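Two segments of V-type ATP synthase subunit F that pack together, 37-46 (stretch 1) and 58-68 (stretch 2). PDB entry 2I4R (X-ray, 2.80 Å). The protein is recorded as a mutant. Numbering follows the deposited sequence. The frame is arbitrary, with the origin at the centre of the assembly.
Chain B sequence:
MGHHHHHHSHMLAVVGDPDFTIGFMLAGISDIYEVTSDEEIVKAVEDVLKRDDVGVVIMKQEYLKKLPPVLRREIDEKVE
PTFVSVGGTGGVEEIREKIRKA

Stretch 1 37-46: SDEEIVKAVE
Stretch 2 58-68: IMKQEYLKKLP

What polar interaction ties the two stretches together? A single salt bridge does so: Lys 66 NZ donates a hydrogen bond to Asp 38 OD1 at 2.8 Å. Asp 38 lies in the first turn of the helix with chi1 at -95°, between wells, and its CA-to-CB bond runs sideways, yet its carboxylate ends near the lysine. The CA-to-CB bond of Lys 66 points toward the helix, and the side chain reaches out with chi1 m and chi2 to chi4 all t. Its extended chain also serves as an apolar surface, with Lys 66 CD 3.5 Å from Ile 41 CD1.

How does the backbone run on each side of the contact? Residues 38-46 form a helix with phi/psi near -65/-42, and Ser 37 (-57/135) holds the N-cap position. The cap residue's side chain makes no capping bond; instead Ser 37 N and Ser 37 OG both donate to Glu 40 OE1, each at 2.8 Å. Stretch 2 leaves a strand at 58-60, passes through a type I turn from Lys 60 to Tyr 63 (-64/-17 at Gln 61, -90/28 at Glu 62), and takes helical phi/psi at 64-66. Leu 67 (-93/128) and Pro 68 (-53/153) then extend the chain. Leu 67 N bonds to Leu 64 O at 2.7 Å. The register sets Asp 38 CA 6.8 Å from Lys 66 CA, Ile 41 CA 7.3 Å from Tyr 63 CA and Val 42 CA 5.8 Å from Leu 67 CA.

What does Ile 41 do at the center of the packing? Its CA-to-CB bond points toward stretch 2, with chi1 m and chi2 t, and it has the largest covered area of any residue here. Its CD1 lies over one face of the Tyr 63 ring, 4.0 Å from the centroid and 15° off the normal, a CH-pi contact. Ile 41 CG2 approaches Tyr 63 CD1 at 3.8 Å. The CA-to-CB bond of Tyr 63, with chi1 m and chi2 at -176°, also points toward the helix.

How do the two valines complete the contact? Val 42 and Val 45, both chi1 t, meet Leu 67, whose m, t rotamer brings its end nearer the helix. Leu 67 CD2 is 3.8 Å from Val 42 CG2 and 3.9 Å from Val 45 CG2, so one methyl packs against both. Val 42 CG1 adds Pro 68 CD at 3.8 Å, while Val 45 CG2 meets the selenium of selenomethionine Met 59, atom SE, at 3.9 Å. Met 59 takes m, t, m. Together the stretches bury 443 Å².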

# COMPACT_ATOMS: atom_id res chain seq x y z
N SER B 37 1.26 18.76 9.04
CA SER B 37 -0.00 19.40 9.36
C SER B 37 -1.16 18.74 8.64
O SER B 37 -1.07 18.46 7.45
CB SER B 37 0.05 20.87 8.97
OG SER B 37 1.25 21.46 9.44
N ASP B 38 -2.24 18.49 9.37
CA ASP B 38 -3.43 17.87 8.80
C ASP B 38 -3.83 18.55 7.50
O ASP B 38 -4.26 17.89 6.55
CB ASP B 38 -4.60 17.98 9.78
CG ASP B 38 -4.75 16.76 10.64
OD1 ASP B 38 -3.74 16.29 11.20
OD2 ASP B 38 -5.89 16.26 10.75
N GLU B 39 -3.69 19.87 7.48
CA GLU B 39 -4.04 20.68 6.31
C GLU B 39 -3.08 20.39 5.17
O GLU B 39 -3.47 20.42 4.00
CB GLU B 39 -4.00 22.17 6.68
CG GLU B 39 -4.34 23.15 5.55
CD GLU B 39 -4.57 24.58 6.05
OE1 GLU B 39 -4.40 24.83 7.27
OE2 GLU B 39 -4.91 25.45 5.22
N GLU B 40 -1.83 20.11 5.52
CA GLU B 40 -0.79 19.81 4.54
C GLU B 40 -1.01 18.45 3.90
O GLU B 40 -0.66 18.24 2.74
CB GLU B 40 0.59 19.85 5.20
CG GLU B 40 0.92 21.18 5.82
CD GLU B 40 2.33 21.23 6.39
OE1 GLU B 40 2.64 20.43 7.30
OE2 GLU B 40 3.12 22.07 5.92
N ILE B 41 -1.57 17.53 4.66
CA ILE B 41 -1.85 16.19 4.17
C ILE B 41 -2.89 16.30 3.07
O ILE B 41 -2.71 15.80 1.96
CB ILE B 41 -2.44 15.28 5.27
CG1 ILE B 41 -1.48 15.22 6.46
CG2 ILE B 41 -2.70 13.90 4.72
CD1 ILE B 41 -1.92 14.28 7.57
N VAL B 42 -3.98 16.98 3.40
CA VAL B 42 -5.10 17.16 2.48
C VAL B 42 -4.75 17.93 1.21
O VAL B 42 -5.24 17.59 0.13
CB VAL B 42 -6.26 17.87 3.20
CG1 VAL B 42 -7.46 17.98 2.27
CG2 VAL B 42 -6.63 17.11 4.46
N LYS B 43 -3.92 18.96 1.32
CA LYS B 43 -3.56 19.72 0.13
C LYS B 43 -2.71 18.84 -0.77
O LYS B 43 -2.94 18.77 -1.97
CB LYS B 43 -2.78 20.99 0.49
CG LYS B 43 -2.56 21.89 -0.73
CD LYS B 43 -1.45 22.94 -0.54
CE LYS B 43 -1.21 23.69 -1.86
NZ LYS B 43 -0.02 24.58 -1.84
N ALA B 44 -1.72 18.17 -0.18
CA ALA B 44 -0.83 17.28 -0.92
C ALA B 44 -1.63 16.29 -1.73
O ALA B 44 -1.34 16.05 -2.90
CB ALA B 44 0.09 16.54 0.04
N VAL B 45 -2.64 15.71 -1.10
CA VAL B 45 -3.47 14.76 -1.81
C VAL B 45 -4.28 15.46 -2.90
O VAL B 45 -4.53 14.89 -3.95
CB VAL B 45 -4.41 14.05 -0.85
CG1 VAL B 45 -5.21 13.01 -1.59
CG2 VAL B 45 -3.60 13.42 0.27
N GLU B 46 -4.68 16.69 -2.64
CA GLU B 46 -5.43 17.43 -3.64
C GLU B 46 -4.48 17.68 -4.78
O GLU B 46 -4.82 17.48 -5.95
CB GLU B 46 -5.93 18.76 -3.08
CG GLU B 46 -7.21 18.67 -2.25
CD GLU B 46 -7.62 20.00 -1.62
OE1 GLU B 46 -8.76 20.11 -1.12
OE2 GLU B 46 -6.79 20.94 -1.63
N ILE B 58 2.10 6.39 -2.56
CA ILE B 58 2.22 5.68 -1.28
C ILE B 58 1.78 6.59 -0.15
O ILE B 58 2.11 7.78 -0.14
CB ILE B 58 3.69 5.29 -0.97
CG1 ILE B 58 4.36 4.63 -2.17
CG2 ILE B 58 3.72 4.37 0.24
CD1 ILE B 58 3.85 3.25 -2.47
N MSE B 59 1.05 6.05 0.82
CA MSE B 59 0.60 6.86 1.94
C MSE B 59 0.31 6.06 3.19
O MSE B 59 0.10 4.85 3.14
CB MSE B 59 -0.69 7.60 1.59
CG MSE B 59 -0.53 8.96 0.96
SE MSE B 59 -2.13 9.95 1.40
CE MSE B 59 -3.46 8.79 0.61
N LYS B 60 0.29 6.75 4.32
CA LYS B 60 -0.02 6.11 5.59
C LYS B 60 -1.51 5.81 5.53
O LYS B 60 -2.31 6.62 5.06
CB LYS B 60 0.29 7.07 6.74
CG LYS B 60 1.77 7.30 6.96
CD LYS B 60 2.28 6.51 8.16
CE LYS B 60 2.51 7.41 9.37
NZ LYS B 60 3.54 8.48 9.09
N GLN B 61 -1.89 4.63 6.00
CA GLN B 61 -3.29 4.22 5.97
C GLN B 61 -4.09 5.15 6.86
O GLN B 61 -5.32 5.23 6.76
CB GLN B 61 -3.40 2.78 6.46
CG GLN B 61 -4.62 2.03 5.96
CD GLN B 61 -4.46 0.52 6.10
OE1 GLN B 61 -4.29 -0.00 7.21
NE2 GLN B 61 -4.50 -0.18 4.97
N GLU B 62 -3.39 5.86 7.72
CA GLU B 62 -4.00 6.78 8.66
C GLU B 62 -4.14 8.19 8.11
O GLU B 62 -4.13 9.15 8.87
CB GLU B 62 -3.15 6.85 9.93
CG GLU B 62 -1.71 7.19 9.62
CD GLU B 62 -0.85 7.25 10.85
OE1 GLU B 62 -1.02 8.21 11.64
OE2 GLU B 62 -0.00 6.35 11.02
N TYR B 63 -4.26 8.32 6.80
CA TYR B 63 -4.39 9.65 6.23
C TYR B 63 -5.75 9.90 5.58
O TYR B 63 -6.21 11.05 5.52
CB TYR B 63 -3.26 9.92 5.22
CG TYR B 63 -1.93 10.27 5.86
CD1 TYR B 63 -0.84 10.63 5.07
CD2 TYR B 63 -1.77 10.28 7.25
CE1 TYR B 63 0.38 10.99 5.65
CE2 TYR B 63 -0.55 10.64 7.83
CZ TYR B 63 0.52 10.99 7.03
OH TYR B 63 1.71 11.36 7.61
N LEU B 64 -6.40 8.84 5.11
CA LEU B 64 -7.72 8.98 4.48
C LEU B 64 -8.72 9.62 5.44
O LEU B 64 -9.48 10.51 5.05
CB LEU B 64 -8.27 7.63 4.03
CG LEU B 64 -7.58 6.86 2.91
CD1 LEU B 64 -6.35 6.16 3.47
CD2 LEU B 64 -8.55 5.84 2.30
N LYS B 65 -8.74 9.15 6.68
CA LYS B 65 -9.65 9.66 7.69
C LYS B 65 -9.59 11.18 7.75
O LYS B 65 -10.59 11.84 8.00
CB LYS B 65 -9.30 9.09 9.05
N LYS B 66 -8.41 11.73 7.48
CA LYS B 66 -8.21 13.17 7.53
C LYS B 66 -8.70 13.91 6.28
O LYS B 66 -8.76 15.14 6.26
CB LYS B 66 -6.73 13.46 7.75
CG LYS B 66 -6.17 12.78 8.99
CD LYS B 66 -4.77 13.27 9.31
CE LYS B 66 -4.38 12.89 10.72
NZ LYS B 66 -3.09 13.53 11.11
N LEU B 67 -9.06 13.16 5.25
CA LEU B 67 -9.52 13.73 4.00
C LEU B 67 -11.04 13.88 3.92
O LEU B 67 -11.78 12.92 4.16
CB LEU B 67 -9.05 12.86 2.83
CG LEU B 67 -7.55 12.54 2.77
CD1 LEU B 67 -7.30 11.51 1.69
CD2 LEU B 67 -6.75 13.80 2.50
N PRO B 68 -11.53 15.09 3.58
CA PRO B 68 -12.97 15.33 3.49
C PRO B 68 -13.68 14.32 2.57
O PRO B 68 -13.09 13.78 1.64
CB PRO B 68 -13.06 16.77 2.98
CG PRO B 68 -11.78 16.97 2.25
CD PRO B 68 -10.78 16.29 3.17